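Local coordinates for periplasmic chaperone Spy (Escherichia coli, PDB 5WO2), which acts as an ATP-independent periplasmic chaperone, limiting protein aggregation and letting substrates fold while they remain bound to its cradle-shaped homodimer, at residues F2-L7 / N89-K94. Sequence-based numbering, arbitrary orientation.
Sequences FKDLNL and NANFEK. With ZN (zinc ion), chain J.
N91 carries most of this contact, reaching from helix 82-94 into the N-terminal loop. Its CB points toward the loop, and chi1 of -66° sets CG anti to the carbonyl carbon, 3.9 Å from F2 CB. ND2 donates to D4 OD1 at 3.1 Å, meeting the syn lone pair with an N-H...O angle of 149°; carboxylate and amide planes are nearly coplanar, 27° apart. ND2 also gives a hydrogen bond to a water that in turn donates to F2 O, 2.6 Å away. The methyl L5 CD2 comes tip to tip with ND2 at 4.0 Å. On the other branch, OD1 accepts from Q87 NE2, one helical turn back, and only weakly from K94 NZ. With ND2 bonded on one side and OD1 held by Q87 on the other, the flip of the amide is well determined. K94, bent at chi3, crosses the exposed, poorly ordered F2 side chain at about a right angle, its NZ at the ring edge, 3.4 Å from F2 CD2. Further round the helix, E93 and H38 of the second subunit share a zinc ion. The loop that leads into helix 9-21, with an inverse gamma turn centred on D4, thus packs against the last helix, 82-94, joining the two ends of this all-helical chain.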
ATOM      1  N   PHE B   2       4.303   8.692  16.468  1.00120.89           N
ATOM      2  CA  PHE B   2       4.429   9.117  17.857  1.00119.53           C
ATOM      3  C   PHE B   2       3.330   8.495  18.724  1.00117.86           C
ATOM      4  O   PHE B   2       2.159   8.856  18.607  1.00118.76           O
ATOM      5  CB  PHE B   2       4.371  10.652  17.968  1.00119.13           C
ATOM      6  CG  PHE B   2       5.652  11.363  17.573  1.00121.40           C
ATOM      7  CD1 PHE B   2       6.886  10.944  18.053  1.00122.50           C
ATOM      8  CD2 PHE B   2       5.613  12.468  16.731  1.00122.27           C
ATOM      9  CE1 PHE B   2       8.054  11.609  17.689  1.00124.75           C
ATOM     10  CE2 PHE B   2       6.776  13.131  16.365  1.00124.50           C
ATOM     11  CZ  PHE B   2       7.996  12.703  16.845  1.00125.78           C
ATOM     12  N   LYS B   3       3.711   7.551  19.582  1.00113.60           N
ATOM     13  CA  LYS B   3       2.815   7.045  20.620  1.00106.90           C
ATOM     14  C   LYS B   3       3.078   7.777  21.933  1.00103.95           C
ATOM     15  O   LYS B   3       2.996   7.198  23.018  1.00106.15           O
ATOM     16  CB  LYS B   3       2.983   5.537  20.804  1.00102.98           C
ATOM     17  CG  LYS B   3       2.324   4.731  19.712  1.00 99.83           C
ATOM     18  CD  LYS B   3       1.759   3.422  20.231  1.00 96.67           C
ATOM     19  CE  LYS B   3       0.453   3.084  19.535  1.00 93.44           C
ATOM     20  NZ  LYS B   3      -0.640   3.994  19.967  1.00 89.29           N
ATOM     21  N   ASP B   4       3.386   9.065  21.814  1.00101.30           N
ATOM     22  CA  ASP B   4       3.614   9.942  22.960  1.00 96.56           C
ATOM     23  C   ASP B   4       2.303  10.282  23.651  1.00 87.29           C
ATOM     24  O   ASP B   4       2.038  11.444  23.970  1.00 89.61           O
ATOM     25  CB  ASP B   4       4.292  11.224  22.501  1.00 98.77           C
ATOM     26  CG  ASP B   4       3.511  11.916  21.404  1.00 99.02           C
ATOM     27  OD1 ASP B   4       2.946  11.196  20.556  1.00 98.02           O
ATOM     28  OD2 ASP B   4       3.437  13.162  21.399  1.00100.25           O
ATOM     29  N   LEU B   5       1.483   9.260  23.879  1.00 79.68           N
ATOM     30  CA  LEU B   5       0.122   9.465  24.340  1.00 71.17           C
ATOM     31  C   LEU B   5      -0.029   9.101  25.816  1.00 68.70           C
ATOM     32  O   LEU B   5      -1.070   9.355  26.400  1.00 68.66           O
ATOM     33  CB  LEU B   5      -0.857   8.643  23.495  1.00 68.75           C
ATOM     34  CG  LEU B   5      -0.874   8.886  21.985  1.00 69.01           C
ATOM     35  CD1 LEU B   5      -1.884   7.952  21.388  1.00 69.51           C
ATOM     36  CD2 LEU B   5      -1.194  10.326  21.623  1.00 68.23           C
ATOM     37  N   ASN B   6       1.012   8.511  26.403  1.00 69.92           N
ATOM     38  CA  ASN B   6       1.047   8.226  27.835  1.00 71.23           C
ATOM     39  C   ASN B   6       0.051   7.144  28.193  1.00 71.47           C
ATOM     40  O   ASN B   6      -0.780   7.302  29.086  1.00 71.73           O
ATOM     41  CB  ASN B   6       0.755   9.493  28.640  1.00 72.75           C
ATOM     42  CG  ASN B   6       1.339  10.732  28.002  1.00 74.97           C
ATOM     43  OD1 ASN B   6       2.083  10.646  27.020  1.00 77.55           O
ATOM     44  ND2 ASN B   6       1.007  11.895  28.550  1.00 75.18           N
ATOM     45  N   LEU B   7       0.117   6.038  27.471  1.00 72.14           N
ATOM     46  CA  LEU B   7      -0.949   5.048  27.560  1.00 73.27           C
ATOM     47  C   LEU B   7      -1.060   4.350  28.934  1.00 74.79           C
ATOM     48  O   LEU B   7      -0.118   3.761  29.434  1.00 76.32           O
ATOM     49  CB  LEU B   7      -0.761   4.008  26.467  1.00 73.47           C
ATOM     50  CG  LEU B   7      -0.863   4.560  25.039  1.00 72.30           C
ATOM     51  CD1 LEU B   7      -0.268   3.588  24.066  1.00 73.92           C
ATOM     52  CD2 LEU B   7      -2.318   4.836  24.697  1.00 71.58           C
ATOM     53  N   ASN B  89      -4.905  13.175  17.219  1.00 34.43           N
ATOM     54  CA  ASN B  89      -5.344  13.855  15.992  1.00 33.04           C
ATOM     55  C   ASN B  89      -4.195  14.696  15.439  1.00 33.69           C
ATOM     56  O   ASN B  89      -3.998  14.737  14.251  1.00 34.36           O
ATOM     57  CB  ASN B  89      -6.577  14.715  16.214  1.00 33.14           C
ATOM     58  CG  ASN B  89      -7.847  13.882  16.317  1.00 33.03           C
ATOM     59  OD1 ASN B  89      -7.999  12.890  15.636  1.00 31.01           O
ATOM     60  ND2 ASN B  89      -8.725  14.263  17.228  1.00 34.14           N
ATOM     61  N   ALA B  90      -3.414  15.328  16.303  1.00 36.87           N
ATOM     62  CA  ALA B  90      -2.278  16.099  15.804  1.00 39.80           C
ATOM     63  C   ALA B  90      -1.238  15.207  15.128  1.00 40.74           C
ATOM     64  O   ALA B  90      -0.705  15.543  14.048  1.00 41.27           O
ATOM     65  CB  ALA B  90      -1.660  16.883  16.939  1.00 44.03           C
ATOM     66  N   ASN B  91      -0.941  14.069  15.746  1.00 41.00           N
ATOM     67  CA  ASN B  91      -0.001  13.112  15.167  1.00 43.50           C
ATOM     68  C   ASN B  91      -0.463  12.615  13.832  1.00 39.12           C
ATOM     69  O   ASN B  91       0.332  12.322  12.959  1.00 41.83           O
ATOM     70  CB  ASN B  91       0.203  11.912  16.083  1.00 46.75           C
ATOM     71  CG  ASN B  91       0.884  12.267  17.381  1.00 53.56           C
ATOM     72  OD1 ASN B  91       1.416  13.363  17.551  1.00 55.22           O
ATOM     73  ND2 ASN B  91       0.863  11.327  18.321  1.00 57.28           N
ATOM     74  N   PHE B  92      -1.779  12.484  13.693  1.00 36.20           N
ATOM     75  CA  PHE B  92      -2.378  11.970  12.488  1.00 32.56           C
ATOM     76  C   PHE B  92      -2.008  12.876  11.305  1.00 33.98           C
ATOM     77  O   PHE B  92      -1.768  12.408  10.184  1.00 33.88           O
ATOM     78  CB  PHE B  92      -3.916  11.860  12.664  1.00 32.83           C
ATOM     79  CG  PHE B  92      -4.589  10.994  11.612  1.00 32.94           C
ATOM     80  CD1 PHE B  92      -4.935  11.514  10.373  1.00 32.29           C
ATOM     81  CD2 PHE B  92      -4.861   9.651  11.853  1.00 35.04           C
ATOM     82  CE1 PHE B  92      -5.531  10.705   9.363  1.00 33.43           C
ATOM     83  CE2 PHE B  92      -5.469   8.849  10.864  1.00 35.07           C
ATOM     84  CZ  PHE B  92      -5.786   9.376   9.625  1.00 33.74           C
ATOM     85  N   GLU B  93      -1.966  14.171  11.555  1.00 33.06           N
ATOM     86  CA  GLU B  93      -1.691  15.138  10.494  1.00 36.41           C
ATOM     87  C   GLU B  93      -0.270  14.991   9.946  1.00 42.63           C
ATOM     88  O   GLU B  93      -0.002  15.358   8.811  1.00 44.05           O
ATOM     89  CB  GLU B  93      -1.878  16.560  11.023  1.00 35.92           C
ATOM     90  CG  GLU B  93      -3.239  16.781  11.635  1.00 35.12           C
ATOM     91  CD  GLU B  93      -4.367  16.409  10.690  1.00 34.91           C
ATOM     92  OE1 GLU B  93      -4.321  16.714   9.474  1.00 37.26           O
ATOM     93  OE2 GLU B  93      -5.276  15.762  11.192  1.00 32.34           O
ATOM     94  N   LYS B  94       0.640  14.485  10.777  1.00 47.47           N
ATOM     95  CA  LYS B  94       2.035  14.321  10.390  1.00 56.32           C
ATOM     96  C   LYS B  94       2.334  12.980   9.732  1.00 59.60           C
ATOM     97  O   LYS B  94       3.372  12.821   9.093  1.00 63.32           O
ATOM     98  CB  LYS B  94       2.923  14.493  11.612  1.00 60.09           C
ATOM     99  CG  LYS B  94       2.683  15.797  12.374  1.00 65.65           C
ATOM    100  CD  LYS B  94       3.646  15.997  13.563  1.00 71.75           C
ATOM    101  CE  LYS B  94       3.554  14.857  14.587  1.00 73.27           C
ATOM    102  NZ  LYS B  94       3.893  15.252  15.994  1.00 75.31           N
TER
HETATM  103 ZN    ZN J 208      -6.528  15.081   9.636  1.00 28.13          ZN
HETATM  104  O   HOH W   1      -0.328   9.101  17.996  1.00 49.05           O